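SnoaL-like domain-containing protein (Methylibium petroleiphilum PM1, PDB 3G16) is of unknown function but adopts a cystatin-like fold of the SnoaL-like (NTF2) group, in which the curved sheet and helices typically enclose a ligand pocket. Local coordinates at residues T6-Y20 with I75-I89. Sequence-based numbering, arbitrary orientation.
Sequences TLSRAAMEKVIRTYY and IDALVIDAETAEAAI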
loop_
_atom_site.group_PDB
_atom_site.type_symbol
_atom_site.label_atom_id
_atom_site.label_comp_id
_atom_site.label_asym_id
_atom_site.label_seq_id
_atom_site.Cartn_x
_atom_site.Cartn_y
_atom_site.Cartn_z
ATOM N N THR A 6 16.961 16.131 -5.032
ATOM C CA THR A 6 16.092 15.289 -5.833
ATOM C C THR A 6 16.876 14.028 -6.167
ATOM O O THR A 6 17.899 14.088 -6.859
ATOM C CB THR A 6 15.666 15.997 -7.108
ATOM O OG1 THR A 6 14.869 17.107 -6.729
ATOM C CG2 THR A 6 14.847 15.072 -8.012
ATOM N N LEU A 7 16.398 12.925 -5.634
ATOM C CA LEU A 7 16.953 11.622 -5.971
ATOM C C LEU A 7 16.385 11.210 -7.326
ATOM O O LEU A 7 15.184 11.425 -7.591
ATOM C CB LEU A 7 16.560 10.561 -4.960
ATOM C CG LEU A 7 17.015 10.862 -3.552
ATOM C CD1 LEU A 7 16.567 9.754 -2.588
ATOM C CD2 LEU A 7 18.544 11.083 -3.427
ATOM N N SER A 8 17.208 10.619 -8.184
ATOM C CA SER A 8 16.702 10.100 -9.452
ATOM C C SER A 8 15.821 8.890 -9.236
ATOM O O SER A 8 15.926 8.168 -8.231
ATOM C CB SER A 8 17.856 9.717 -10.379
ATOM O OG SER A 8 18.498 8.553 -9.917
ATOM N N ARG A 9 14.946 8.623 -10.191
ATOM C CA ARG A 9 14.113 7.432 -10.091
ATOM C C ARG A 9 14.989 6.193 -10.094
ATOM O O ARG A 9 14.749 5.274 -9.335
ATOM C CB ARG A 9 13.057 7.339 -11.201
ATOM C CG ARG A 9 13.523 7.016 -12.608
ATOM C CD ARG A 9 12.300 6.602 -13.502
ATOM N NE ARG A 9 11.143 7.290 -12.971
ATOM C CZ ARG A 9 10.031 6.747 -12.493
ATOM N NH1 ARG A 9 9.732 5.452 -12.650
ATOM N NH2 ARG A 9 9.163 7.577 -11.969
ATOM N N ALA A 10 16.011 6.169 -10.937
ATOM C CA ALA A 10 16.936 5.035 -11.014
ATOM C C ALA A 10 17.627 4.764 -9.691
ATOM O O ALA A 10 17.837 3.623 -9.313
ATOM C CB ALA A 10 17.984 5.255 -12.104
ATOM N N ALA A 11 18.040 5.828 -9.009
ATOM C CA ALA A 11 18.708 5.664 -7.718
ATOM C C ALA A 11 17.812 5.003 -6.702
ATOM O O ALA A 11 18.246 4.176 -5.915
ATOM C CB ALA A 11 19.173 7.021 -7.242
HETATM N N MSE A 12 16.565 5.418 -6.657
HETATM C CA MSE A 12 15.603 4.838 -5.702
HETATM C C MSE A 12 15.299 3.404 -6.059
HETATM O O MSE A 12 15.270 2.523 -5.202
HETATM C CB MSE A 12 14.332 5.695 -5.636
HETATM C CG MSE A 12 14.569 6.962 -4.839
HETATM SE SE MSE A 12 12.905 7.946 -4.562
HETATM C CE MSE A 12 12.893 8.709 -6.193
ATOM N N GLU A 13 15.150 3.138 -7.351
ATOM C CA GLU A 13 14.884 1.768 -7.773
ATOM C C GLU A 13 16.040 0.855 -7.398
ATOM O O GLU A 13 15.821 -0.268 -6.965
ATOM C CB GLU A 13 14.660 1.693 -9.281
ATOM C CG GLU A 13 14.335 0.322 -9.734
ATOM C CD GLU A 13 13.889 0.244 -11.168
ATOM O OE1 GLU A 13 13.651 1.321 -11.771
ATOM O OE2 GLU A 13 13.775 -0.899 -11.686
ATOM N N LYS A 14 17.272 1.323 -7.571
ATOM C CA LYS A 14 18.452 0.529 -7.266
ATOM C C LYS A 14 18.507 0.163 -5.799
ATOM O O LYS A 14 18.800 -0.994 -5.453
ATOM C CB LYS A 14 19.735 1.239 -7.720
ATOM C CG LYS A 14 19.885 1.209 -9.232
ATOM C CD LYS A 14 20.976 2.138 -9.747
ATOM C CE LYS A 14 20.870 2.365 -11.246
ATOM N NZ LYS A 14 21.551 3.510 -11.679
ATOM N N VAL A 15 18.240 1.126 -4.906
ATOM C CA VAL A 15 18.234 0.791 -3.490
ATOM C C VAL A 15 17.135 -0.213 -3.135
ATOM O O VAL A 15 17.363 -1.185 -2.397
ATOM C CB VAL A 15 18.058 2.072 -2.661
ATOM C CG1 VAL A 15 17.862 1.781 -1.167
ATOM C CG2 VAL A 15 19.278 2.996 -2.848
ATOM N N ILE A 16 15.941 -0.027 -3.688
ATOM C CA ILE A 16 14.838 -0.937 -3.411
ATOM C C ILE A 16 15.145 -2.354 -3.892
ATOM O O ILE A 16 14.948 -3.337 -3.158
ATOM C CB ILE A 16 13.554 -0.388 -4.029
ATOM C CG1 ILE A 16 13.026 0.756 -3.159
ATOM C CG2 ILE A 16 12.502 -1.531 -4.203
ATOM C CD1 ILE A 16 11.913 1.622 -3.837
ATOM N N ARG A 17 15.689 -2.474 -5.085
ATOM C CA ARG A 17 15.946 -3.807 -5.576
ATOM C C ARG A 17 17.118 -4.481 -4.788
ATOM O O ARG A 17 17.127 -5.713 -4.578
ATOM C CB ARG A 17 16.245 -3.794 -7.073
ATOM C CG ARG A 17 15.021 -3.375 -7.909
ATOM C CD ARG A 17 15.221 -3.701 -9.408
ATOM N NE ARG A 17 14.077 -3.264 -10.197
ATOM C CZ ARG A 17 12.919 -3.915 -10.343
ATOM N NH1 ARG A 17 12.674 -5.107 -9.763
ATOM N NH2 ARG A 17 11.983 -3.364 -11.107
ATOM N N THR A 18 18.117 -3.678 -4.398
ATOM C CA THR A 18 19.197 -4.206 -3.594
ATOM C C THR A 18 18.631 -4.743 -2.253
ATOM O O THR A 18 19.027 -5.760 -1.731
ATOM C CB THR A 18 20.271 -3.158 -3.308
ATOM O OG1 THR A 18 20.821 -2.728 -4.563
ATOM C CG2 THR A 18 21.397 -3.738 -2.431
ATOM N N TYR A 19 17.694 -3.994 -1.675
ATOM C CA TYR A 19 17.059 -4.349 -0.422
ATOM C C TYR A 19 16.365 -5.717 -0.549
ATOM O O TYR A 19 16.566 -6.596 0.255
ATOM C CB TYR A 19 16.080 -3.235 0.025
ATOM C CG TYR A 19 15.108 -3.625 1.101
ATOM C CD1 TYR A 19 15.524 -4.168 2.322
ATOM C CD2 TYR A 19 13.789 -3.364 0.930
ATOM C CE1 TYR A 19 14.599 -4.513 3.294
ATOM C CE2 TYR A 19 12.850 -3.700 1.902
ATOM C CZ TYR A 19 13.270 -4.287 3.080
ATOM O OH TYR A 19 12.303 -4.575 4.049
ATOM N N TYR A 20 15.498 -5.827 -1.559
ATOM C CA TYR A 20 14.775 -7.095 -1.789
ATOM C C TYR A 20 15.729 -8.244 -2.080
ATOM O O TYR A 20 15.522 -9.343 -1.625
ATOM C CB TYR A 20 13.683 -6.927 -2.858
ATOM C CG TYR A 20 12.364 -6.410 -2.316
ATOM C CD1 TYR A 20 12.250 -5.137 -1.868
ATOM C CD2 TYR A 20 11.261 -7.227 -2.268
ATOM C CE1 TYR A 20 11.039 -4.644 -1.308
ATOM C CE2 TYR A 20 10.022 -6.779 -1.786
ATOM C CZ TYR A 20 9.946 -5.478 -1.278
ATOM O OH TYR A 20 8.703 -5.051 -0.768
ATOM N N ILE A 75 8.894 -8.342 -6.057
ATOM C CA ILE A 75 8.416 -6.997 -6.333
ATOM C C ILE A 75 7.467 -7.160 -7.500
ATOM O O ILE A 75 7.894 -7.534 -8.598
ATOM C CB ILE A 75 9.548 -6.040 -6.699
ATOM C CG1 ILE A 75 10.517 -5.846 -5.522
ATOM C CG2 ILE A 75 8.980 -4.722 -7.213
ATOM C CD1 ILE A 75 11.749 -4.955 -5.832
ATOM N N ASP A 76 6.190 -6.920 -7.263
ATOM C CA ASP A 76 5.167 -7.095 -8.280
ATOM C C ASP A 76 4.797 -5.810 -9.009
ATOM O O ASP A 76 4.362 -5.838 -10.165
ATOM C CB ASP A 76 3.930 -7.710 -7.642
ATOM C CG ASP A 76 4.236 -9.005 -6.915
ATOM O OD1 ASP A 76 5.178 -9.732 -7.322
ATOM O OD2 ASP A 76 3.526 -9.311 -5.961
ATOM N N ALA A 77 4.905 -4.680 -8.330
ATOM C CA ALA A 77 4.699 -3.367 -8.950
ATOM C C ALA A 77 5.565 -2.404 -8.202
ATOM O O ALA A 77 5.779 -2.553 -6.997
ATOM C CB ALA A 77 3.202 -2.923 -8.926
ATOM N N LEU A 78 6.073 -1.397 -8.881
ATOM C CA LEU A 78 6.982 -0.437 -8.282
ATOM C C LEU A 78 6.614 0.955 -8.780
ATOM O O LEU A 78 6.655 1.203 -9.990
ATOM C CB LEU A 78 8.427 -0.817 -8.633
ATOM C CG LEU A 78 9.516 0.078 -8.124
ATOM C CD1 LEU A 78 9.408 0.348 -6.591
ATOM C CD2 LEU A 78 10.856 -0.582 -8.528
ATOM N N VAL A 79 6.228 1.848 -7.883
ATOM C CA VAL A 79 5.780 3.193 -8.196
ATOM C C VAL A 79 6.789 4.140 -7.572
ATOM O O VAL A 79 7.020 4.076 -6.377
ATOM C CB VAL A 79 4.404 3.456 -7.548
ATOM C CG1 VAL A 79 3.871 4.834 -7.874
ATOM C CG2 VAL A 79 3.379 2.379 -8.004
ATOM N N ILE A 80 7.461 4.945 -8.380
ATOM C CA ILE A 80 8.521 5.818 -7.897
ATOM C C ILE A 80 8.221 7.277 -8.192
ATOM O O ILE A 80 7.927 7.651 -9.332
ATOM C CB ILE A 80 9.910 5.417 -8.459
ATOM C CG1 ILE A 80 10.243 3.978 -8.074
ATOM C CG2 ILE A 80 10.980 6.437 -7.956
ATOM C CD1 ILE A 80 11.418 3.432 -8.860
ATOM N N ASP A 81 8.284 8.088 -7.141
ATOM C CA ASP A 81 7.930 9.521 -7.215
ATOM C C ASP A 81 9.171 10.385 -6.908
ATOM O O ASP A 81 9.534 10.608 -5.738
ATOM C CB ASP A 81 6.778 9.811 -6.251
ATOM C CG ASP A 81 6.180 11.191 -6.409
ATOM O OD1 ASP A 81 6.842 12.112 -6.916
ATOM O OD2 ASP A 81 5.025 11.356 -6.002
ATOM N N ALA A 82 9.805 10.903 -7.972
ATOM C CA ALA A 82 10.970 11.758 -7.757
ATOM C C ALA A 82 10.619 13.140 -7.191
ATOM O O ALA A 82 11.484 13.828 -6.689
ATOM C CB ALA A 82 11.772 11.898 -9.029
ATOM N N GLU A 83 9.369 13.568 -7.264
ATOM C CA GLU A 83 9.009 14.847 -6.690
ATOM C C GLU A 83 9.048 14.784 -5.178
ATOM O O GLU A 83 9.465 15.724 -4.540
ATOM C CB GLU A 83 7.600 15.264 -7.137
ATOM C CG GLU A 83 7.151 16.601 -6.609
ATOM C CD GLU A 83 8.000 17.768 -7.104
ATOM O OE1 GLU A 83 8.536 17.701 -8.248
ATOM O OE2 GLU A 83 8.113 18.759 -6.325
ATOM N N THR A 84 8.613 13.663 -4.621
ATOM C CA THR A 84 8.513 13.495 -3.168
ATOM C C THR A 84 9.609 12.626 -2.547
ATOM O O THR A 84 9.686 12.488 -1.341
ATOM C CB THR A 84 7.132 12.888 -2.795
ATOM O OG1 THR A 84 7.023 11.606 -3.399
ATOM C CG2 THR A 84 5.984 13.796 -3.225
ATOM N N ALA A 85 10.419 11.997 -3.393
ATOM C CA ALA A 85 11.436 11.057 -2.935
ATOM C C ALA A 85 10.780 9.936 -2.126
ATOM O O ALA A 85 11.209 9.575 -1.020
ATOM C CB ALA A 85 12.598 11.775 -2.146
ATOM N N GLU A 86 9.714 9.392 -2.702
ATOM C CA GLU A 86 8.986 8.301 -2.093
ATOM C C GLU A 86 8.686 7.273 -3.155
ATOM O O GLU A 86 8.697 7.589 -4.375
ATOM C CB GLU A 86 7.666 8.763 -1.457
ATOM C CG GLU A 86 7.854 9.782 -0.327
ATOM C CD GLU A 86 6.574 10.144 0.453
ATOM O OE1 GLU A 86 5.470 9.735 0.036
ATOM O OE2 GLU A 86 6.682 10.814 1.497
ATOM N N ALA A 87 8.458 6.039 -2.720
ATOM C CA ALA A 87 8.064 4.954 -3.593
ATOM C C ALA A 87 6.973 4.126 -2.936
ATOM O O ALA A 87 6.711 4.224 -1.750
ATOM C CB ALA A 87 9.246 4.056 -3.952
ATOM N N ALA A 88 6.329 3.309 -3.747
ATOM C CA ALA A 88 5.372 2.337 -3.245
ATOM C C ALA A 88 5.669 1.042 -3.994
ATOM O O ALA A 88 5.997 1.029 -5.173
ATOM C CB ALA A 88 3.897 2.761 -3.435
ATOM N N ILE A 89 5.535 -0.066 -3.287
ATOM C CA ILE A 89 5.856 -1.387 -3.809
ATOM C C ILE A 89 4.684 -2.327 -3.545
ATOM O O ILE A 89 4.220 -2.414 -2.375
ATOM C CB ILE A 89 7.098 -1.996 -3.103
ATOM C CG1 ILE A 89 8.290 -1.002 -3.093
ATOM C CG2 ILE A 89 7.467 -3.351 -3.711
ATOM C CD1 ILE A 89 9.474 -1.477 -2.221
HETATM O O HOH W 1 12.386 16.270 -5.629
HETATM O O HOH W 2 13.561 12.346 -5.543
HETATM O O HOH W 3 8.992 10.182 -10.665
#
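Tyr20 lays one ring face over Ile75, whose CG1 stands 3.8 Å from the ring centroid and 18° off its normal, a CH-pi contact. This belongs to the cystatin-like fold, the N-terminal helix packing on the hairpin of strands 71-81 and 86-95; the N-to-C directions of helix 9-20 and strand 75-81 differ by 138°. At the phenol end of the ring, Tyr20 OH lies 3.6 Å from Ile89 CG2 and is hydrogen-bonded to Glu106; the side chain also lies close to an unidentified bound ligand, consistent with a pocket wall. Without the ring, as with an alanine here, Ile75 and Ile89 would probably lose their shared aromatic surface and Glu106 its hydroxyl partner. One turn back, Ile16 splits its branches: CG2, anti to the backbone N, meets Ile89 CD1 tip to tip, while CD1 reaches Ala87 CB at 3.6 Å. Leu78 CD2 covers a face of the Arg17 guanidinium, which in the modelled conformer grips Glu13 OE2 side-on through NE (2.8 Å) and NH2. Toward the turn, the selenomethionine Met12 bends at chi3 (-80°), bringing CE to a tight 3.5 Å from Ile80 CG2. Arg9 NH2, in one conformer salt-bridged to Asp81 of the second subunit, also donates to a water 2.9 Å away, which in turn accepts from Ala82 N.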